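Local coordinates for protein Lon211 (Mycobacterium tuberculosis, PDB 6VBK) that is the N-terminal domain of an ATP-dependent Lon protease and probably takes part in recognising and binding protein substrates for degradation, at residues Q136-E141 and E197-V202. Numbering follows the deposited sequence.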
loop_
_atom_site.group_PDB
_atom_site.type_symbol
_atom_site.label_atom_id
_atom_site.label_comp_id
_atom_site.label_asym_id
_atom_site.label_seq_id
_atom_site.Cartn_x
_atom_site.Cartn_y
_atom_site.Cartn_z
ATOM N N GLN B 136 -21.035 -8.778 18.627
ATOM C CA GLN B 136 -21.599 -8.172 19.829
ATOM C C GLN B 136 -22.012 -9.234 20.841
ATOM O O GLN B 136 -21.835 -9.047 22.051
ATOM C CB GLN B 136 -22.796 -7.292 19.460
ATOM C CG GLN B 136 -22.494 -6.203 18.436
ATOM C CD GLN B 136 -21.841 -4.979 19.049
ATOM O OE1 GLN B 136 -20.623 -4.926 19.212
ATOM N NE2 GLN B 136 -22.652 -3.982 19.383
ATOM N N GLU B 137 -22.566 -10.354 20.365
ATOM C CA GLU B 137 -22.944 -11.436 21.270
ATOM C C GLU B 137 -21.723 -12.147 21.839
ATOM O O GLU B 137 -21.764 -12.628 22.976
ATOM C CB GLU B 137 -23.849 -12.438 20.553
ATOM C CG GLU B 137 -25.265 -11.946 20.304
ATOM C CD GLU B 137 -25.489 -11.488 18.876
ATOM O OE1 GLU B 137 -25.905 -10.328 18.678
ATOM O OE2 GLU B 137 -25.250 -12.293 17.950
ATOM N N LEU B 138 -20.638 -12.236 21.065
ATOM C CA LEU B 138 -19.402 -12.805 21.591
ATOM C C LEU B 138 -18.827 -11.932 22.697
ATOM O O LEU B 138 -18.274 -12.444 23.677
ATOM C CB LEU B 138 -18.385 -12.975 20.464
ATOM C CG LEU B 138 -18.825 -13.780 19.242
ATOM C CD1 LEU B 138 -17.795 -13.666 18.133
ATOM C CD2 LEU B 138 -19.044 -15.230 19.620
ATOM N N ALA B 139 -18.947 -10.610 22.555
ATOM C CA ALA B 139 -18.423 -9.699 23.567
ATOM C C ALA B 139 -19.220 -9.793 24.860
ATOM O O ALA B 139 -18.642 -9.783 25.953
ATOM C CB ALA B 139 -18.427 -8.266 23.035
ATOM N N LYS B 140 -20.549 -9.881 24.757
ATOM C CA LYS B 140 -21.380 -9.994 25.953
ATOM C C LYS B 140 -21.085 -11.283 26.709
ATOM O O LYS B 140 -21.009 -11.286 27.943
ATOM C CB LYS B 140 -22.858 -9.924 25.568
ATOM C CG LYS B 140 -23.811 -9.802 26.746
ATOM C CD LYS B 140 -25.257 -9.792 26.274
ATOM C CE LYS B 140 -26.203 -9.347 27.377
ATOM N NZ LYS B 140 -27.613 -9.291 26.897
ATOM N N GLU B 141 -20.911 -12.390 25.983
ATOM C CA GLU B 141 -20.567 -13.652 26.629
ATOM C C GLU B 141 -19.166 -13.604 27.224
ATOM O O GLU B 141 -18.936 -14.113 28.328
ATOM C CB GLU B 141 -20.687 -14.803 25.629
ATOM C CG GLU B 141 -20.043 -16.099 26.093
ATOM C CD GLU B 141 -20.323 -17.260 25.159
ATOM O OE1 GLU B 141 -21.278 -17.165 24.360
ATOM O OE2 GLU B 141 -19.588 -18.268 25.224
ATOM N N GLU B 197 -13.377 -14.132 15.248
ATOM C CA GLU B 197 -12.471 -15.242 15.525
ATOM C C GLU B 197 -11.760 -15.066 16.861
ATOM O O GLU B 197 -11.646 -16.020 17.638
ATOM C CB GLU B 197 -11.452 -15.381 14.396
ATOM C CG GLU B 197 -12.018 -15.868 13.076
ATOM C CD GLU B 197 -10.965 -15.917 11.985
ATOM O OE1 GLU B 197 -10.571 -14.842 11.486
ATOM O OE2 GLU B 197 -10.519 -17.031 11.638
ATOM N N ARG B 198 -11.274 -13.855 17.147
ATOM C CA ARG B 198 -10.517 -13.629 18.376
ATOM C C ARG B 198 -11.378 -13.874 19.609
ATOM O O ARG B 198 -10.973 -14.595 20.529
ATOM C CB ARG B 198 -9.951 -12.211 18.398
ATOM C CG ARG B 198 -8.862 -11.957 17.377
ATOM C CD ARG B 198 -7.922 -10.872 17.865
ATOM N NE ARG B 198 -8.637 -9.688 18.327
ATOM C CZ ARG B 198 -9.030 -8.699 17.535
ATOM N NH1 ARG B 198 -8.779 -8.749 16.234
ATOM N NH2 ARG B 198 -9.674 -7.657 18.042
ATOM N N LEU B 199 -12.564 -13.263 19.655
ATOM C CA LEU B 199 -13.477 -13.500 20.769
ATOM C C LEU B 199 -13.793 -14.983 20.900
ATOM O O LEU B 199 -13.712 -15.555 21.991
ATOM C CB LEU B 199 -14.757 -12.684 20.581
ATOM C CG LEU B 199 -14.637 -11.176 20.815
ATOM C CD1 LEU B 199 -15.854 -10.452 20.270
ATOM C CD2 LEU B 199 -14.463 -10.887 22.298
ATOM N N GLU B 200 -14.128 -15.627 19.780
ATOM C CA GLU B 200 -14.353 -17.066 19.764
ATOM C C GLU B 200 -13.101 -17.847 20.152
ATOM O O GLU B 200 -13.215 -18.972 20.651
ATOM C CB GLU B 200 -14.871 -17.466 18.380
ATOM C CG GLU B 200 -16.245 -16.961 17.993
ATOM C CD GLU B 200 -16.618 -17.359 16.576
ATOM O OE1 GLU B 200 -15.734 -17.856 15.850
ATOM O OE2 GLU B 200 -17.784 -17.162 16.177
ATOM N N LEU B 201 -11.914 -17.266 19.961
ATOM C CA LEU B 201 -10.685 -17.896 20.439
ATOM C C LEU B 201 -10.503 -17.698 21.939
ATOM O O LEU B 201 -10.246 -18.659 22.672
ATOM C CB LEU B 201 -9.475 -17.339 19.686
ATOM C CG LEU B 201 -9.152 -17.926 18.314
ATOM C CD1 LEU B 201 -8.165 -17.041 17.568
ATOM C CD2 LEU B 201 -8.602 -19.336 18.456
ATOM N N VAL B 202 -10.629 -16.455 22.414
ATOM C CA VAL B 202 -10.333 -16.169 23.815
ATOM C C VAL B 202 -11.434 -16.696 24.731
ATOM O O VAL B 202 -11.175 -17.023 25.896
ATOM C CB VAL B 202 -10.097 -14.658 24.013
ATOM C CG1 VAL B 202 -11.372 -13.870 23.749
ATOM C CG2 VAL B 202 -9.559 -14.373 25.410
#
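Leu138 and Leu199 face each other where helices 133-153 and 195-207 run side by side. The two short segments are nearly parallel, at 27°, with axes 9.4 Å apart. CB of Leu138 meets the flank of the Leu199 side chain and lies 3.6 Å from Leu199 CD1. The CB atoms of Leu138 and Leu199 are equally close, at 3.6 Å, so the two leucines meet by their roots. Their outer branches then part. Leu199 turns CD1 across the face of helix 133-153, toward the backbone of Ala139, 3.8 Å from Ala139 N. The methyl of Ala139 lies a little farther off, with its CB 4.4 Å from Leu199 CD1. Pro168 of helix 168-173 touches both Ala139 and Leu199 and closes this buried side.

With its CG anti to the carbonyl carbon (chi1 -55°), Leu138 turns its fork the other way, toward Glu200. Both methyls reach the aliphatic part of the glutamate. Glu200 CG is 3.6 Å from Leu138 CD1 and 3.7 Å from Leu138 CD2, so it sits against both prongs. The Glu200 chain is extended beyond CG (chi2 177°) and slants across the leucine. This leaves OE2 of the carboxylate still bordering the two methyls, where it forms a salt bridge with Arg134, near the start of helix 133-153. Val196, early in helix 195-207, also touches Leu138.

The contact thus ties the first long helix of the C-terminal helical part of the domain to its last helix. Between the segments the chemistry is apolar: leucine, alanine and the methylene of a glutamate. Close apolar fit holds this small, partly buried contact, while the charge of Glu200 is answered at the margin by Arg134, which adds a polar link between the same two helices.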